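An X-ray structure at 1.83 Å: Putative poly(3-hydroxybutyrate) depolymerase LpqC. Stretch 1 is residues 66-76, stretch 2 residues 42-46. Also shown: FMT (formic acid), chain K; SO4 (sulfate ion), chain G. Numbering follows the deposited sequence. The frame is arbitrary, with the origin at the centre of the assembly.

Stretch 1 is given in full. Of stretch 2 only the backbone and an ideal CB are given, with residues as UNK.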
# COMPACT_ATOMS: atom_id res chain seq x y z
N ASN A 66 -7.06 -3.21 -10.77
CA ASN A 66 -6.37 -2.96 -12.04
C ASN A 66 -4.86 -2.80 -11.81
O ASN A 66 -4.29 -1.73 -12.05
CB ASN A 66 -7.02 -1.77 -12.78
CG ASN A 66 -7.07 -0.46 -11.92
OD1 ASN A 66 -7.13 -0.47 -10.68
ND2 ASN A 66 -6.99 0.67 -12.62
N GLY A 67 -4.21 -3.85 -11.33
CA GLY A 67 -2.78 -3.78 -11.10
C GLY A 67 -1.96 -3.43 -12.34
O GLY A 67 -0.93 -2.76 -12.24
N ALA A 68 -2.39 -3.92 -13.51
CA ALA A 68 -1.64 -3.64 -14.75
C ALA A 68 -1.66 -2.15 -15.05
O ALA A 68 -0.65 -1.55 -15.42
CB ALA A 68 -2.19 -4.49 -15.94
N ASP A 69 -2.83 -1.54 -14.83
CA ASP A 69 -2.96 -0.10 -14.95
C ASP A 69 -2.05 0.64 -13.99
O ASP A 69 -1.33 1.56 -14.39
CB ASP A 69 -4.39 0.33 -14.65
CG ASP A 69 -5.36 0.11 -15.81
OD1 ASP A 69 -4.92 -0.23 -16.95
OD2 ASP A 69 -6.58 0.28 -15.55
N TYR A 70 -2.09 0.26 -12.71
CA TYR A 70 -1.21 0.91 -11.71
C TYR A 70 0.28 0.78 -12.03
O TYR A 70 1.07 1.73 -11.88
CB TYR A 70 -1.53 0.39 -10.33
CG TYR A 70 -2.61 1.21 -9.72
CD1 TYR A 70 -2.31 2.35 -9.01
CD2 TYR A 70 -3.96 0.90 -9.95
CE1 TYR A 70 -3.32 3.15 -8.44
CE2 TYR A 70 -5.00 1.71 -9.42
CZ TYR A 70 -4.65 2.83 -8.65
OH TYR A 70 -5.62 3.64 -8.07
N ARG A 71 0.66 -0.39 -12.52
CA ARG A 71 2.04 -0.62 -12.94
C ARG A 71 2.39 0.37 -14.08
O ARG A 71 3.45 0.98 -14.10
CB ARG A 71 2.19 -2.09 -13.37
CG ARG A 71 3.56 -2.46 -14.03
CD ARG A 71 3.67 -2.16 -15.56
NE ARG A 71 2.51 -2.61 -16.34
CZ ARG A 71 2.18 -3.88 -16.58
NH1 ARG A 71 1.10 -4.12 -17.28
NH2 ARG A 71 2.94 -4.90 -16.14
N ASP A 72 1.45 0.57 -15.00
CA ASP A 72 1.65 1.51 -16.15
C ASP A 72 1.83 2.95 -15.67
O ASP A 72 2.63 3.72 -16.25
CB ASP A 72 0.45 1.47 -17.11
CG ASP A 72 0.42 0.19 -17.99
OD1 ASP A 72 1.36 -0.62 -17.97
OD2 ASP A 72 -0.58 0.02 -18.71
N PHE A 73 1.08 3.34 -14.63
CA PHE A 73 1.18 4.72 -14.11
C PHE A 73 2.59 5.05 -13.65
O PHE A 73 2.99 6.22 -13.71
CB PHE A 73 0.29 4.94 -12.88
CG PHE A 73 -1.16 4.73 -13.12
CD1 PHE A 73 -1.70 4.82 -14.40
CD2 PHE A 73 -2.00 4.43 -12.03
CE1 PHE A 73 -3.11 4.63 -14.61
CE2 PHE A 73 -3.40 4.25 -12.21
CZ PHE A 73 -3.94 4.33 -13.52
N TRP A 74 3.33 4.04 -13.18
CA TRP A 74 4.69 4.22 -12.66
C TRP A 74 5.83 4.10 -13.69
O TRP A 74 6.99 4.29 -13.33
CB TRP A 74 4.94 3.25 -11.50
CG TRP A 74 4.26 3.71 -10.22
CD1 TRP A 74 2.91 3.60 -9.88
CD2 TRP A 74 4.88 4.43 -9.17
NE1 TRP A 74 2.69 4.16 -8.63
CE2 TRP A 74 3.88 4.69 -8.18
CE3 TRP A 74 6.22 4.84 -8.93
CZ2 TRP A 74 4.18 5.36 -6.99
CZ3 TRP A 74 6.51 5.52 -7.74
CH2 TRP A 74 5.48 5.77 -6.78
N ILE A 75 5.51 3.75 -14.93
CA ILE A 75 6.54 3.64 -15.98
C ILE A 75 7.44 4.89 -16.18
O ILE A 75 8.68 4.79 -16.18
CB ILE A 75 5.97 3.08 -17.30
CG1 ILE A 75 5.62 1.57 -17.11
CG2 ILE A 75 7.01 3.26 -18.46
CD1 ILE A 75 4.79 1.01 -18.31
N PRO A 76 6.84 6.07 -16.36
CA PRO A 76 7.72 7.22 -16.57
C PRO A 76 8.70 7.48 -15.42
O PRO A 76 9.88 7.74 -15.66
CB PRO A 76 6.73 8.39 -16.77
CG PRO A 76 5.44 7.69 -17.23
CD PRO A 76 5.40 6.46 -16.42
N UNK A 42 1.90 -10.76 -10.28
CA UNK A 42 2.79 -9.61 -10.15
C UNK A 42 2.80 -8.93 -11.51
O UNK A 42 3.32 -9.49 -12.49
CB UNK A 42 4.20 -10.01 -9.70
N UNK A 43 2.16 -7.78 -11.59
CA UNK A 43 2.25 -6.97 -12.80
C UNK A 43 3.46 -6.08 -12.58
O UNK A 43 3.49 -5.25 -11.68
CB UNK A 43 0.98 -6.17 -13.07
N UNK A 44 4.49 -6.31 -13.38
CA UNK A 44 5.79 -5.72 -13.12
C UNK A 44 6.23 -4.79 -14.24
O UNK A 44 5.76 -4.90 -15.40
CB UNK A 44 6.83 -6.82 -12.92
N UNK A 45 7.16 -3.89 -13.91
CA UNK A 45 7.88 -3.16 -14.95
C UNK A 45 9.33 -3.05 -14.56
O UNK A 45 9.67 -2.60 -13.45
CB UNK A 45 7.28 -1.77 -15.18
N UNK A 46 10.19 -3.41 -15.50
CA UNK A 46 11.61 -3.22 -15.31
C UNK A 46 12.15 -2.31 -16.41
O UNK A 46 12.02 -2.61 -17.59
CB UNK A 46 12.34 -4.56 -15.30
C FMT K . -5.59 -4.81 -15.20
O1 FMT K . -5.57 -3.53 -15.27
O2 FMT K . -5.02 -5.58 -14.33
S SO4 G . -9.16 3.79 -7.76
O1 SO4 G . -8.68 5.14 -7.56
O2 SO4 G . -10.19 3.50 -6.78
O3 SO4 G . -9.70 3.64 -9.10
O4 SO4 G . -8.03 2.87 -7.61

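Stretch 2 is extended, with all five phi/psi pairs in the beta region, and it runs at 18° to helix 67-73. Side chains should therefore alternate toward and away from the helix.

Position 42 (phi/psi -99/108) has no atom of stretch 1 within 5.5 Å of its ideal CB, so the helix sets no preference, and the extended backbone suits beta-branched and many other side chains. The deposited residue is L42, which makes no contact with stretch 1.

Position 43 points toward the helix. Its ideal CB lies 3.9 Å from R71 NH2, 4.0 Å from G67 O and 4.0 Å from A68 CA. G67 has no side chain, which leaves room beside the first turn, while the arginine offers donors. A small or medium polar residue fits well: serine, threonine, asparagine or aspartate, the last also answering the positive charge. The residue is N43, with chi1 -75° (m). Its amide lies along the start of the helix, N43 ND2 coming 3.6 Å from A68 N and N43 OD1 3.9 Å from A68 CB. The glycine matters sterically, since an ideal CB on G67 would sit only 3.3 Å from N43 ND2. A water donates to N43 OD1 (2.6 Å) and accepts from R71 NH1 (2.8 Å), joining the two side chains.

Position 44 turns its CA-to-CB bond away, and the nearest atom to its ideal CB is R71 NH2 at 5.4 Å. Stretch 1 hardly constrains the side chain; with phi/psi -118/159, threonine, valine or many others would do. The backbone does the work: R71 NH2 donates to the carbonyl O of this residue at 2.9 Å, with an N-H...O angle of 150° and the oxygen near the guanidinium plane. The residue is T44, chi1 63° (p).

Position 45 points toward the helix again, its ideal CB 3.6 Å from R71 CD and 4.2 Å from I75 CG1. Aliphatic carbon on this side favours an apolar or aromatic residue, such as leucine, phenylalanine or tyrosine. The residue is Y45, chi1 180° (t). I75 CG1 stands 3.6 Å from the centroid of the Y45 ring, 11° off its normal, a CH-pi contact over one face, while Y45 CB packs 3.7 Å from R71 CD.

Position 46 has no atom of stretch 1 within 5.5 Å of its ideal CB, so size and charge are unrestricted from this side. The residue is R46, extended and hydrogen-bonded elsewhere in the structure.

Stretch 2 (42-46) LNTYR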
# COMPACT_ATOMS: atom_id res chain seq x y z
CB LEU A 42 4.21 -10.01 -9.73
CG LEU A 42 4.39 -11.02 -8.59
CD1 LEU A 42 5.88 -11.25 -8.28
CD2 LEU A 42 3.67 -10.38 -7.38
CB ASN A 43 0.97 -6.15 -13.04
CG ASN A 43 -0.14 -7.03 -13.57
OD1 ASN A 43 -0.02 -7.54 -14.69
ND2 ASN A 43 -1.19 -7.27 -12.74
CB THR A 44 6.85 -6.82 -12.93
OG1 THR A 44 6.99 -7.59 -14.15
CG2 THR A 44 6.46 -7.71 -11.77
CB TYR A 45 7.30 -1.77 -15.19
CG TYR A 45 8.05 -1.03 -16.25
CD1 TYR A 45 7.89 -1.38 -17.60
CD2 TYR A 45 8.87 0.05 -15.93
CE1 TYR A 45 8.60 -0.67 -18.62
CE2 TYR A 45 9.58 0.76 -16.93
CZ TYR A 45 9.46 0.39 -18.25
OH TYR A 45 10.15 1.11 -19.22
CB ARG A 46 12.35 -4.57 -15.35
CG ARG A 46 13.85 -4.38 -15.27
CD ARG A 46 14.53 -5.73 -15.18
NE ARG A 46 15.97 -5.50 -15.18
CZ ARG A 46 16.82 -6.22 -14.48
NH1 ARG A 46 18.10 -5.91 -14.50
NH2 ARG A 46 16.37 -7.27 -13.76
O HOH W 1 0.73 -6.84 -17.10
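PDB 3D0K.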